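Glucose-6-phosphate isomerase (Thermus thermophilus, PDB 1ZZG) probably catalyses the reversible isomerisation of glucose 6-phosphate to fructose 6-phosphate, a step shared by glycolysis and gluconeogenesis. Local coordinates at residues 26-30 and 386-391; 246-252 and 286-292; 313-317 and 366-370. All coordinates share one frame. Residues are numbered along the deposited sequence.

Interaction 1: 26-30 and 386-391; sequences ARRRL and AFLGEL
Two helices cross steeply in this alpha-alpha packing, which joins helix 20-32, near the N-terminus, to the C-terminal end of helix 371-391. The local axes of 26-30 and 386-391 approach to 8.6 Å at 106°. Glu390 (chi1 m, chi2 m) folds its chain over the backbone of 26-30, placing CG 3.4 Å from Ala26 O, and its OE2 is salt-bridged to Lys33. Leu30 (chi1 t, chi2 p) sets its CD2 3.7 Å from Ala386 CB and 3.8 Å from Phe387 CE1. Phe387 leaves its helix sideways (chi1 m) and brings its ring to Arg27, Phe387 CE1 lying 3.7 Å from Arg27 CB. The small Ala26 suits so near a crossing: its CA is 5.3 Å from Glu390 CA, the closest such pair, and its CB 4.0 Å from Glu390 CB and 3.7 Å from Leu391 CD2. Arg29 NE is salt-bridged to Glu25. No direct hydrogen bond joins the segments; one water, 2.8 Å from each partner, accepts from Arg29 NH1 and donates to Glu390 O and OE1.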
# COMPACT_ATOMS: atom_id res chain seq x y z
N ALA A 26 24.06 -21.19 9.61
CA ALA A 26 23.62 -20.08 8.78
C ALA A 26 24.18 -18.79 9.37
O ALA A 26 24.71 -17.94 8.65
CB ALA A 26 22.09 -20.04 8.72
N ARG A 27 24.07 -18.64 10.69
CA ARG A 27 24.58 -17.45 11.37
C ARG A 27 26.10 -17.33 11.23
O ARG A 27 26.63 -16.25 10.95
CB ARG A 27 24.19 -17.46 12.85
CG ARG A 27 24.88 -16.38 13.68
CD ARG A 27 24.18 -16.10 15.01
NE ARG A 27 24.22 -17.24 15.94
CZ ARG A 27 23.65 -17.24 17.14
NH1 ARG A 27 22.99 -16.16 17.56
NH2 ARG A 27 23.72 -18.31 17.91
N ARG A 28 26.82 -18.44 11.44
CA ARG A 28 28.27 -18.43 11.32
C ARG A 28 28.69 -17.98 9.91
O ARG A 28 29.57 -17.13 9.75
CB ARG A 28 28.84 -19.83 11.60
CG ARG A 28 30.37 -19.89 11.66
CD ARG A 28 30.90 -21.30 11.37
NE ARG A 28 30.59 -21.71 10.00
CZ ARG A 28 31.15 -21.18 8.91
NH1 ARG A 28 32.06 -20.22 9.02
NH2 ARG A 28 30.78 -21.58 7.71
N ARG A 29 28.05 -18.55 8.89
CA ARG A 29 28.36 -18.20 7.51
C ARG A 29 28.20 -16.70 7.26
O ARG A 29 29.00 -16.09 6.56
CB ARG A 29 27.47 -18.96 6.54
CG ARG A 29 27.78 -20.44 6.44
CD ARG A 29 26.95 -21.10 5.35
NE ARG A 29 27.26 -22.53 5.24
CZ ARG A 29 26.84 -23.32 4.26
NH1 ARG A 29 26.08 -22.83 3.29
NH2 ARG A 29 27.19 -24.60 4.25
N LEU A 30 27.14 -16.12 7.83
CA LEU A 30 26.89 -14.70 7.65
C LEU A 30 27.95 -13.86 8.34
O LEU A 30 28.52 -12.94 7.74
CB LEU A 30 25.50 -14.34 8.20
CG LEU A 30 25.12 -12.85 8.14
CD1 LEU A 30 25.00 -12.39 6.69
CD2 LEU A 30 23.81 -12.63 8.88
N ALA A 386 18.86 -11.64 6.24
CA ALA A 386 20.24 -12.04 5.96
C ALA A 386 20.45 -13.52 6.32
O ALA A 386 21.10 -14.25 5.58
CB ALA A 386 21.22 -11.16 6.75
N PHE A 387 19.89 -13.96 7.44
CA PHE A 387 20.01 -15.37 7.83
C PHE A 387 19.37 -16.26 6.76
O PHE A 387 19.92 -17.30 6.39
CB PHE A 387 19.34 -15.63 9.19
CG PHE A 387 20.09 -15.07 10.38
CD1 PHE A 387 21.47 -15.17 10.46
CD2 PHE A 387 19.39 -14.46 11.43
CE1 PHE A 387 22.17 -14.68 11.58
CE2 PHE A 387 20.07 -13.97 12.55
CZ PHE A 387 21.47 -14.08 12.63
N LEU A 388 18.20 -15.85 6.27
CA LEU A 388 17.51 -16.60 5.23
C LEU A 388 18.35 -16.66 3.95
O LEU A 388 18.26 -17.62 3.19
CB LEU A 388 16.14 -15.97 4.93
CG LEU A 388 15.06 -16.34 5.95
CD1 LEU A 388 13.79 -15.52 5.72
CD2 LEU A 388 14.79 -17.83 5.84
N GLY A 389 19.16 -15.63 3.72
CA GLY A 389 20.01 -15.64 2.54
C GLY A 389 20.95 -16.83 2.60
O GLY A 389 21.27 -17.44 1.57
N GLU A 390 21.41 -17.16 3.80
CA GLU A 390 22.31 -18.29 3.99
C GLU A 390 21.54 -19.61 3.92
O GLU A 390 21.98 -20.56 3.28
CB GLU A 390 23.02 -18.19 5.35
CG GLU A 390 23.94 -16.98 5.51
CD GLU A 390 24.95 -16.86 4.38
OE1 GLU A 390 25.28 -17.89 3.76
OE2 GLU A 390 25.44 -15.73 4.13
N LEU A 391 20.39 -19.67 4.59
CA LEU A 391 19.58 -20.88 4.59
C LEU A 391 19.11 -21.27 3.20
O LEU A 391 18.97 -22.46 2.90
CB LEU A 391 18.36 -20.71 5.51
CG LEU A 391 18.64 -20.60 7.01
CD1 LEU A 391 17.37 -20.19 7.73
CD2 LEU A 391 19.14 -21.94 7.55
O HOH W 1 24.75 -20.41 2.77

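Interaction 2: 246-252 and 286-292; sequences VFMVYSE and ALGPKDQ
Strands 244-249 and 278-287 end side by side as parallel neighbours in a mixed sheet of the SIS-type isomerase fold. Ala286 pairs with Met248 (CA-CA 4.3 Å): Ala286 N donates to Phe247 O and Ala286 O accepts from Val249 N, both at 3.0 Å, while Ala286 CB meets Met248 CG at 3.6 Å. Leu287 (chi1 m) pairs with Val249 on the opposite face, its CD2 4.2 Å from Val249 CB. Gly288 N continues the pairing to Val249 O at 2.8 Å, and its CA sits 3.4 Å above the Tyr250 ring centroid, a CH-pi contact where a CB would clash. Pro289 follows a cis peptide and leads into the 3-10 segment. Lys290 NZ salt-bridges Glu252 OE1 (3.0 Å) and Asp99 of the second subunit. Asp291 OD2 accepts from Leu287 N at 2.6 Å; Gln292 OE1 accepts from Tyr250 OH at 2.6 Å. Strand 306-313 flanks 244-249 on its other edge, helix 339-356 packs against Tyr250 and Pro289, and Pro258 of helix 257-269 touches Val249 and Leu287.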
# COMPACT_ATOMS: atom_id res chain seq x y z
N VAL A 246 2.54 -13.42 4.31
CA VAL A 246 1.83 -12.18 4.62
C VAL A 246 2.46 -11.47 5.82
O VAL A 246 2.78 -12.10 6.82
CB VAL A 246 0.34 -12.45 4.94
CG1 VAL A 246 -0.38 -11.13 5.22
CG2 VAL A 246 -0.32 -13.19 3.78
N PHE A 247 2.65 -10.16 5.68
CA PHE A 247 3.23 -9.34 6.74
C PHE A 247 2.13 -8.32 7.06
O PHE A 247 1.93 -7.36 6.31
CB PHE A 247 4.51 -8.64 6.24
CG PHE A 247 5.23 -7.85 7.29
CD1 PHE A 247 5.98 -8.49 8.28
CD2 PHE A 247 5.16 -6.46 7.31
CE1 PHE A 247 6.63 -7.76 9.27
CE2 PHE A 247 5.81 -5.72 8.29
CZ PHE A 247 6.55 -6.37 9.27
N MET A 248 1.43 -8.55 8.17
CA MET A 248 0.32 -7.70 8.58
C MET A 248 0.57 -6.90 9.85
O MET A 248 0.81 -7.47 10.92
CB MET A 248 -0.92 -8.58 8.75
CG MET A 248 -2.22 -7.86 9.03
SD MET A 248 -3.59 -9.07 9.00
CE MET A 248 -4.99 -8.02 9.31
N VAL A 249 0.50 -5.58 9.75
CA VAL A 249 0.76 -4.71 10.89
C VAL A 249 -0.49 -4.02 11.43
O VAL A 249 -1.20 -3.34 10.69
CB VAL A 249 1.79 -3.61 10.52
CG1 VAL A 249 2.10 -2.76 11.74
CG2 VAL A 249 3.05 -4.25 9.98
N TYR A 250 -0.76 -4.21 12.72
CA TYR A 250 -1.91 -3.60 13.37
C TYR A 250 -1.60 -2.22 13.92
O TYR A 250 -1.51 -2.03 15.13
CB TYR A 250 -2.44 -4.50 14.50
CG TYR A 250 -3.48 -5.46 14.00
CD1 TYR A 250 -3.12 -6.59 13.26
CD2 TYR A 250 -4.84 -5.20 14.20
CE1 TYR A 250 -4.09 -7.43 12.72
CE2 TYR A 250 -5.82 -6.03 13.66
CZ TYR A 250 -5.44 -7.14 12.92
OH TYR A 250 -6.41 -7.94 12.36
N SER A 251 -1.45 -1.27 13.00
CA SER A 251 -1.15 0.11 13.34
C SER A 251 -1.31 0.96 12.09
O SER A 251 -1.05 0.50 10.98
CB SER A 251 0.29 0.23 13.85
OG SER A 251 0.65 1.59 14.06
N GLU A 252 -1.76 2.20 12.27
CA GLU A 252 -1.91 3.10 11.14
C GLU A 252 -0.62 3.93 11.05
O GLU A 252 -0.18 4.29 9.96
CB GLU A 252 -3.13 4.00 11.32
CG GLU A 252 -3.35 5.03 10.20
CD GLU A 252 -3.67 4.41 8.84
OE1 GLU A 252 -3.95 3.19 8.75
OE2 GLU A 252 -3.64 5.16 7.84
N ALA A 286 -0.14 -6.13 4.50
CA ALA A 286 -1.47 -6.03 5.07
C ALA A 286 -1.43 -5.14 6.30
O ALA A 286 -0.40 -5.01 6.96
CB ALA A 286 -1.99 -7.41 5.44
N LEU A 287 -2.57 -4.52 6.59
CA LEU A 287 -2.68 -3.65 7.75
C LEU A 287 -3.90 -4.07 8.56
O LEU A 287 -4.92 -4.45 8.00
CB LEU A 287 -2.83 -2.19 7.31
CG LEU A 287 -1.63 -1.53 6.63
CD1 LEU A 287 -1.99 -0.09 6.23
CD2 LEU A 287 -0.43 -1.54 7.57
N GLY A 288 -3.78 -3.99 9.88
CA GLY A 288 -4.89 -4.35 10.74
C GLY A 288 -5.41 -3.11 11.44
O GLY A 288 -4.62 -2.24 11.83
N PRO A 289 -6.73 -3.01 11.63
CA PRO A 289 -7.76 -3.97 11.24
C PRO A 289 -8.37 -3.83 9.84
O PRO A 289 -9.17 -4.68 9.43
CB PRO A 289 -8.82 -3.78 12.32
CG PRO A 289 -8.79 -2.29 12.50
CD PRO A 289 -7.29 -1.98 12.53
N LYS A 290 -8.01 -2.79 9.09
CA LYS A 290 -8.61 -2.58 7.77
C LYS A 290 -8.58 -3.80 6.84
O LYS A 290 -9.52 -4.02 6.07
CB LYS A 290 -7.98 -1.36 7.06
CG LYS A 290 -6.58 -1.59 6.49
CD LYS A 290 -6.03 -0.33 5.82
CE LYS A 290 -5.83 0.80 6.83
NZ LYS A 290 -5.17 2.01 6.25
N ASP A 291 -7.53 -4.61 6.90
CA ASP A 291 -7.49 -5.78 6.03
C ASP A 291 -8.36 -6.95 6.47
O ASP A 291 -8.40 -7.99 5.82
CB ASP A 291 -6.05 -6.20 5.77
CG ASP A 291 -5.44 -5.42 4.61
OD1 ASP A 291 -6.09 -5.37 3.55
OD2 ASP A 291 -4.33 -4.86 4.76
N GLN A 292 -9.07 -6.78 7.58
CA GLN A 292 -10.00 -7.80 8.06
C GLN A 292 -11.20 -7.60 7.13
O GLN A 292 -12.09 -8.45 7.03
CB GLN A 292 -10.41 -7.54 9.51
CG GLN A 292 -9.27 -7.59 10.53
CD GLN A 292 -9.68 -7.12 11.92
OE1 GLN A 292 -8.84 -6.99 12.81
NE2 GLN A 292 -10.97 -6.86 12.11

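Interaction 3: 313-317 and 366-370; sequences PEAPL and LPEVS
Where parallel strands 306-313 and 360-366 run out, the two segments leave the sheet still side by side, 313-317 as a loop and 366-370 as the short lead into helix 371-391. Pro313 and Leu366 form the last parallel bridge (CA-CA 4.6 Å), with Glu314 facing Pro367 at CA-CA 5.0 Å.

Backbone polar contacts are sparse. Glu314 N donates a weak hydrogen bond to Leu366 O at 2.8 Å, and Pro313 CA makes a CA-H...O contact of 3.3 Å with the same oxygen. Beyond it the backbones are joined by a water that donates to Ala315 O at 2.7 Å and accepts from Val369 N at 2.8 Å; Glu368 CA adds a CA-H...O contact of 3.5 Å to Ala315 O.

Van der Waals packing sets Pro313 CB 4.1 Å from Val369 CG2. Leu317 (chi1 m, chi2 t) lies against the aliphatic part of Glu368 and a carbonyl, its CD2 3.6 Å from Glu368 CG and its CD1 3.5 Å from Val369 O.

The carboxylates make no polar bond across the contact. Glu368 (chi1 p, chi2 m) turns back so that OE2 accepts from Ser370 OG at 2.6 Å; Ser370, the N-cap of the helix, also bonds Ala373 N. Glu314 is salt-bridged to Arg3. Leu317 N donates a hydrogen bond to Glu104 of the second subunit.

With just one weak direct hydrogen bond, the two segments are held mainly by van der Waals packing and the bridging water, as befits strands that are parting.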
# COMPACT_ATOMS: atom_id res chain seq x y z
N PRO A 313 1.02 -4.13 18.48
CA PRO A 313 1.51 -3.30 19.57
C PRO A 313 0.78 -3.71 20.85
O PRO A 313 -0.35 -4.21 20.79
CB PRO A 313 1.13 -1.89 19.12
CG PRO A 313 -0.16 -2.13 18.40
CD PRO A 313 0.16 -3.36 17.57
N GLU A 314 1.40 -3.53 22.01
CA GLU A 314 0.75 -3.92 23.25
C GLU A 314 0.27 -2.74 24.09
O GLU A 314 -0.44 -2.93 25.08
CB GLU A 314 1.69 -4.79 24.08
CG GLU A 314 2.01 -6.11 23.41
CD GLU A 314 2.73 -7.07 24.33
OE1 GLU A 314 3.84 -6.75 24.79
OE2 GLU A 314 2.17 -8.16 24.59
N ALA A 315 0.65 -1.53 23.70
CA ALA A 315 0.24 -0.34 24.42
C ALA A 315 0.24 0.88 23.52
O ALA A 315 1.02 0.96 22.56
CB ALA A 315 1.18 -0.10 25.61
N PRO A 316 -0.65 1.84 23.80
CA PRO A 316 -0.75 3.07 23.01
C PRO A 316 0.17 4.08 23.68
O PRO A 316 0.55 3.90 24.84
CB PRO A 316 -2.21 3.46 23.18
CG PRO A 316 -2.46 3.11 24.62
CD PRO A 316 -1.78 1.74 24.75
N LEU A 317 0.54 5.13 22.96
CA LEU A 317 1.37 6.17 23.55
C LEU A 317 0.40 7.14 24.23
O LEU A 317 0.71 7.70 25.28
CB LEU A 317 2.18 6.89 22.47
CG LEU A 317 3.17 6.01 21.71
CD1 LEU A 317 4.02 6.88 20.79
CD2 LEU A 317 4.07 5.25 22.70
N LEU A 366 5.11 -5.80 19.89
CA LEU A 366 5.91 -4.61 20.16
C LEU A 366 5.31 -4.00 21.42
O LEU A 366 4.10 -3.94 21.56
CB LEU A 366 5.80 -3.59 19.03
CG LEU A 366 6.67 -3.69 17.78
CD1 LEU A 366 6.63 -5.10 17.22
CD2 LEU A 366 6.18 -2.68 16.76
N PRO A 367 6.16 -3.54 22.35
CA PRO A 367 5.61 -2.94 23.57
C PRO A 367 4.69 -1.77 23.22
O PRO A 367 3.67 -1.54 23.87
CB PRO A 367 6.85 -2.50 24.32
CG PRO A 367 7.85 -3.57 23.95
CD PRO A 367 7.62 -3.73 22.46
N GLU A 368 5.06 -1.03 22.18
CA GLU A 368 4.29 0.11 21.71
C GLU A 368 4.95 0.56 20.42
O GLU A 368 6.04 0.09 20.10
CB GLU A 368 4.31 1.25 22.74
CG GLU A 368 5.64 2.00 22.87
CD GLU A 368 6.74 1.20 23.54
OE1 GLU A 368 6.55 0.79 24.70
OE2 GLU A 368 7.80 0.98 22.90
N VAL A 369 4.30 1.44 19.67
CA VAL A 369 4.89 1.94 18.44
C VAL A 369 5.77 3.13 18.79
O VAL A 369 5.29 4.26 18.93
CB VAL A 369 3.82 2.37 17.41
CG1 VAL A 369 4.51 2.88 16.14
CG2 VAL A 369 2.92 1.19 17.08
N SER A 370 7.07 2.86 18.94
CA SER A 370 8.05 3.88 19.29
C SER A 370 9.32 3.69 18.47
O SER A 370 9.56 2.61 17.93
CB SER A 370 8.39 3.79 20.78
OG SER A 370 8.92 2.51 21.10
O HOH W 2 1.63 2.18 20.27

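Overall arrangement
Interactions 2 and 3 belong to the same mixed sheet, at the C-terminal ends of four of its parallel strands. They touch, with Tyr250 O 3.2 Å from Pro313 CD and Ser251 OG 3.8 Å from Val369 CG2, and both also meet the second subunit. Interaction 2 is buried and rich in regular backbone hydrogen bonds plus a salt bridge, whereas interaction 3, partly buried, has largely given up strand pairing. Interaction 1, also buried, is packing between helices without direct hydrogen bonds; its centre lies about 29 and 30 Å from those of interactions 2 and 3, and no other subunit touches it. Helix 371-391 connects interactions 1 and 3: 366-370 leads into its start, and 386-391 forms its end.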